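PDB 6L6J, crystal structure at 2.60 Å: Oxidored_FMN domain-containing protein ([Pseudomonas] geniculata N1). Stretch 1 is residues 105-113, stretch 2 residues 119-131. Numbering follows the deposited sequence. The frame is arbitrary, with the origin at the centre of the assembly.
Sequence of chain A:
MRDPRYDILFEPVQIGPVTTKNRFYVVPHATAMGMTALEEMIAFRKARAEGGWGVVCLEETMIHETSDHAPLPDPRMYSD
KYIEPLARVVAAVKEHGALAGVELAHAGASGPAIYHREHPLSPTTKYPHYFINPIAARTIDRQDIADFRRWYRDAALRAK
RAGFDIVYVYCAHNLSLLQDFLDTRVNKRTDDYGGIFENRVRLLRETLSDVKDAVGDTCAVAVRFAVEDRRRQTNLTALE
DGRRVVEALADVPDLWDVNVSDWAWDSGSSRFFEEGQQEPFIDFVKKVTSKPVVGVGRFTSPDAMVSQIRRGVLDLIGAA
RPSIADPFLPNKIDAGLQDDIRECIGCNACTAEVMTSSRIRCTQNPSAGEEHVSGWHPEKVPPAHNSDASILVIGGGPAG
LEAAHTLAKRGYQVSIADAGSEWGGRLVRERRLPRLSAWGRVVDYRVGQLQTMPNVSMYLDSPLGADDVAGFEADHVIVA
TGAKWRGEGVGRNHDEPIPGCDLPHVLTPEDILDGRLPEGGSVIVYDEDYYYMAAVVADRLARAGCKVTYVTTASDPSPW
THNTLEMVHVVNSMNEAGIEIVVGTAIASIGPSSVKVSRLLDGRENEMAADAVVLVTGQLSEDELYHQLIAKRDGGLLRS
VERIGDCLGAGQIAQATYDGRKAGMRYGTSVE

Stretch 1 105-113: AHAGASGPA
Stretch 2, residues 119-131: HPLSPTTKYPHYF

Residues 105-113 form no regular helix or strand and are all buried, while 119-131 forms a loop with a short strand at Leu 121 and Ser 122 and a type I beta turn from Pro 128 to Phe 131. The register is set by three CA pairs: Gly 108 CA to Leu 121 CA at 4.8 Å, Ala 109 CA to Pro 128 CA at 4.7 Å and Ala 113 CA to Pro 120 CA at 5.6 Å. Gly 108 has phi/psi 42/-117, a positive phi that favours glycine; Ala 109 (-101/41) and Ser 110 (-121/-9) follow, Gly 111 is extended (-144/159), and Ala 113 again has positive phi (61/43). Gly 111 has no side chain, and an ideal CB there would be crowded by Pro 112 CD at 3.3 Å. In the second stretch Pro 120 (-70/165), Leu 121 (-116/153) and Ser 122 (-157/151) are extended, and the turn centres on His 129 (-59/-48) and Tyr 130 (-113/23).

One direct hydrogen bond joins the stretches: His 129 N donates to Ala 109 O at 2.9 Å, 157° at the hydrogen, though the oxygen is crowded in the model and its place is less sure. Pro 128 CA also approaches Ala 109 O, at 3.4 Å, as a CA-H...O contact. Two waters add links. One lies 3.3 Å from Ala 107 O and 3.1 Å from His 129 NE2; the other accepts from Leu 121 N at 2.9 Å, the firmer half of its bridge, and lies very short of Gly 108 O, at 2.4 Å.

Ala 107 O takes Ser 110 OG (chi1 p) at 2.7 Å and, weakly, Ser 110 N at 3.1 Å, so both groups of Ser 110 meet one carbonyl. His 106 (chi1 t, chi2 -65°) accepts from Gly 108 N at ND1, 3.2 Å, and its NE2 lies 3.5 Å from CD1 of Leu 121 (m, t). Ala 109, with 107 Å² covered by the other stretch, points its CB toward it, 3.6 Å from His 129 CE1 and 4.0 Å from Ser 122 CB; the small methyl fits between them. Lys 126 (p, t, m, m) donates through NZ to ND1 of His 129 (m, chi2 -46°) at 3.3 Å and to Tyr 127 O at 2.6 Å.

Pro 112, Pro 120, Ala 113 and Phe 131 (m, chi2 88°) contribute apolar contacts. Pro 112 CD sits 3.7 Å from the Phe 131 ring centroid, 4° off the normal, a CH-pi contact, while Ser 110 O meets the ring edge, 3.3 Å from Phe 131 CE1. Pro 120 (C-gamma exo) places CG 3.8 Å from Ala 113 CB and 3.3 Å from Gly 111 O. Between the stretches 656 Å² is buried, both sides summed.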

# COMPACT_ATOMS: atom_id res chain seq x y z
N ALA A 105 12.12 10.82 -13.86
CA ALA A 105 10.98 10.17 -14.55
C ALA A 105 10.42 11.09 -15.63
O ALA A 105 10.27 12.28 -15.36
CB ALA A 105 9.92 9.82 -13.54
N HIS A 106 10.07 10.53 -16.79
CA HIS A 106 9.20 11.19 -17.79
C HIS A 106 8.07 10.22 -18.15
O HIS A 106 8.40 9.12 -18.62
CB HIS A 106 9.97 11.68 -19.03
CG HIS A 106 9.14 12.61 -19.85
ND1 HIS A 106 7.98 12.20 -20.49
CD2 HIS A 106 9.24 13.94 -20.09
CE1 HIS A 106 7.42 13.22 -21.11
NE2 HIS A 106 8.17 14.31 -20.86
N ALA A 107 6.82 10.65 -17.94
CA ALA A 107 5.64 9.77 -17.83
C ALA A 107 5.14 9.38 -19.23
O ALA A 107 4.25 8.53 -19.31
CB ALA A 107 4.58 10.47 -17.01
N GLY A 108 5.67 9.98 -20.29
CA GLY A 108 5.16 9.77 -21.66
C GLY A 108 3.63 9.77 -21.69
O GLY A 108 3.02 10.79 -21.32
N ALA A 109 3.03 8.65 -22.08
CA ALA A 109 1.58 8.50 -22.36
C ALA A 109 0.89 7.82 -21.17
O ALA A 109 0.02 6.96 -21.41
CB ALA A 109 1.42 7.71 -23.64
N SER A 110 1.28 8.19 -19.95
CA SER A 110 0.77 7.64 -18.67
C SER A 110 0.15 8.74 -17.80
O SER A 110 -0.43 8.39 -16.75
CB SER A 110 1.88 6.98 -17.93
OG SER A 110 2.63 7.94 -17.18
N GLY A 111 0.29 10.01 -18.19
CA GLY A 111 -0.24 11.16 -17.44
C GLY A 111 -0.73 12.27 -18.37
O GLY A 111 -0.30 12.35 -19.53
N PRO A 112 -1.61 13.18 -17.88
CA PRO A 112 -2.23 14.20 -18.72
C PRO A 112 -1.49 15.55 -18.78
O PRO A 112 -1.91 16.38 -19.53
CB PRO A 112 -3.57 14.35 -17.98
CG PRO A 112 -3.19 14.31 -16.53
CD PRO A 112 -2.08 13.27 -16.48
N ALA A 113 -0.40 15.71 -18.01
CA ALA A 113 0.49 16.89 -18.06
C ALA A 113 -0.31 18.15 -17.70
O ALA A 113 -0.12 19.20 -18.39
CB ALA A 113 1.08 17.00 -19.45
N HIS A 119 0.91 19.38 -23.35
CA HIS A 119 0.67 18.19 -24.20
C HIS A 119 1.59 17.05 -23.73
O HIS A 119 2.81 17.20 -23.71
CB HIS A 119 0.85 18.54 -25.68
CG HIS A 119 -0.07 19.60 -26.16
ND1 HIS A 119 -1.32 19.31 -26.71
CD2 HIS A 119 0.09 20.95 -26.24
CE1 HIS A 119 -1.90 20.45 -27.09
NE2 HIS A 119 -1.05 21.48 -26.80
N PRO A 120 1.06 15.90 -23.30
CA PRO A 120 1.89 14.73 -23.01
C PRO A 120 2.48 14.13 -24.30
O PRO A 120 1.99 14.41 -25.39
CB PRO A 120 0.95 13.73 -22.33
CG PRO A 120 -0.31 14.52 -22.03
CD PRO A 120 -0.36 15.65 -23.03
N LEU A 121 3.49 13.28 -24.15
CA LEU A 121 4.31 12.79 -25.28
C LEU A 121 4.13 11.27 -25.43
O LEU A 121 3.82 10.59 -24.44
CB LEU A 121 5.77 13.18 -25.05
CG LEU A 121 6.01 14.62 -24.61
CD1 LEU A 121 7.46 14.81 -24.23
CD2 LEU A 121 5.60 15.62 -25.68
N SER A 122 4.31 10.77 -26.65
CA SER A 122 4.23 9.34 -27.01
C SER A 122 5.03 9.13 -28.30
O SER A 122 5.11 10.06 -29.11
CB SER A 122 2.80 8.91 -27.18
OG SER A 122 2.70 7.55 -27.61
N PRO A 123 5.61 7.91 -28.52
CA PRO A 123 6.14 7.53 -29.83
C PRO A 123 5.06 7.74 -30.90
O PRO A 123 5.41 8.18 -31.99
CB PRO A 123 6.48 6.04 -29.69
CG PRO A 123 5.77 5.57 -28.43
CD PRO A 123 5.72 6.81 -27.55
N THR A 124 3.80 7.45 -30.54
CA THR A 124 2.61 7.44 -31.43
C THR A 124 1.38 7.86 -30.63
O THR A 124 1.21 7.35 -29.50
CB THR A 124 2.45 6.05 -32.07
OG1 THR A 124 3.68 5.80 -32.75
CG2 THR A 124 1.26 5.95 -33.01
N THR A 125 0.55 8.75 -31.20
CA THR A 125 -0.60 9.40 -30.51
C THR A 125 -1.54 8.34 -29.95
O THR A 125 -1.89 7.38 -30.65
CB THR A 125 -1.41 10.35 -31.39
OG1 THR A 125 -0.55 11.39 -31.83
CG2 THR A 125 -2.54 11.04 -30.66
N LYS A 126 -1.96 8.58 -28.72
CA LYS A 126 -3.04 7.83 -28.04
C LYS A 126 -3.46 8.66 -26.83
O LYS A 126 -2.66 9.53 -26.42
CB LYS A 126 -2.54 6.44 -27.65
CG LYS A 126 -1.42 6.42 -26.60
CD LYS A 126 -1.11 5.03 -26.07
CE LYS A 126 -2.32 4.21 -25.66
NZ LYS A 126 -3.04 4.76 -24.49
N TYR A 127 -4.65 8.41 -26.27
CA TYR A 127 -5.05 8.98 -24.96
C TYR A 127 -4.13 8.36 -23.91
O TYR A 127 -3.62 7.27 -24.09
CB TYR A 127 -6.54 8.75 -24.69
CG TYR A 127 -7.45 9.45 -25.67
CD1 TYR A 127 -7.68 10.81 -25.58
CD2 TYR A 127 -8.13 8.74 -26.65
CE1 TYR A 127 -8.54 11.47 -26.45
CE2 TYR A 127 -8.99 9.39 -27.52
CZ TYR A 127 -9.19 10.75 -27.42
OH TYR A 127 -10.03 11.38 -28.28
N PRO A 128 -3.82 9.07 -22.81
CA PRO A 128 -3.04 8.48 -21.72
C PRO A 128 -3.56 7.12 -21.19
O PRO A 128 -4.73 6.91 -21.13
CB PRO A 128 -3.19 9.54 -20.61
CG PRO A 128 -3.41 10.83 -21.34
CD PRO A 128 -4.21 10.46 -22.57
N HIS A 129 -2.66 6.24 -20.76
CA HIS A 129 -3.02 4.87 -20.32
C HIS A 129 -4.02 4.92 -19.16
O HIS A 129 -5.04 4.21 -19.24
CB HIS A 129 -1.78 4.03 -19.98
CG HIS A 129 -0.60 4.19 -20.89
ND1 HIS A 129 -0.70 4.18 -22.29
CD2 HIS A 129 0.72 4.32 -20.60
CE1 HIS A 129 0.51 4.32 -22.80
NE2 HIS A 129 1.40 4.41 -21.79
N TYR A 130 -3.79 5.73 -18.12
CA TYR A 130 -4.58 5.62 -16.86
C TYR A 130 -5.47 6.86 -16.61
O TYR A 130 -5.86 7.10 -15.44
CB TYR A 130 -3.65 5.36 -15.67
CG TYR A 130 -2.71 4.21 -15.89
CD1 TYR A 130 -3.14 2.90 -15.80
CD2 TYR A 130 -1.40 4.45 -16.28
CE1 TYR A 130 -2.29 1.83 -16.05
CE2 TYR A 130 -0.53 3.40 -16.53
CZ TYR A 130 -0.97 2.09 -16.41
OH TYR A 130 -0.12 1.05 -16.66
N PHE A 131 -5.81 7.62 -17.65
CA PHE A 131 -6.52 8.92 -17.53
C PHE A 131 -7.60 9.04 -18.61
O PHE A 131 -7.33 8.71 -19.76
CB PHE A 131 -5.50 10.07 -17.58
CG PHE A 131 -4.71 10.25 -16.31
CD1 PHE A 131 -3.52 9.56 -16.11
CD2 PHE A 131 -5.13 11.11 -15.31
CE1 PHE A 131 -2.79 9.71 -14.94
CE2 PHE A 131 -4.40 11.27 -14.14
CZ PHE A 131 -3.23 10.57 -13.96
O HOH W 1 3.92 5.40 -20.27
O HOH W 2 4.34 12.85 -21.37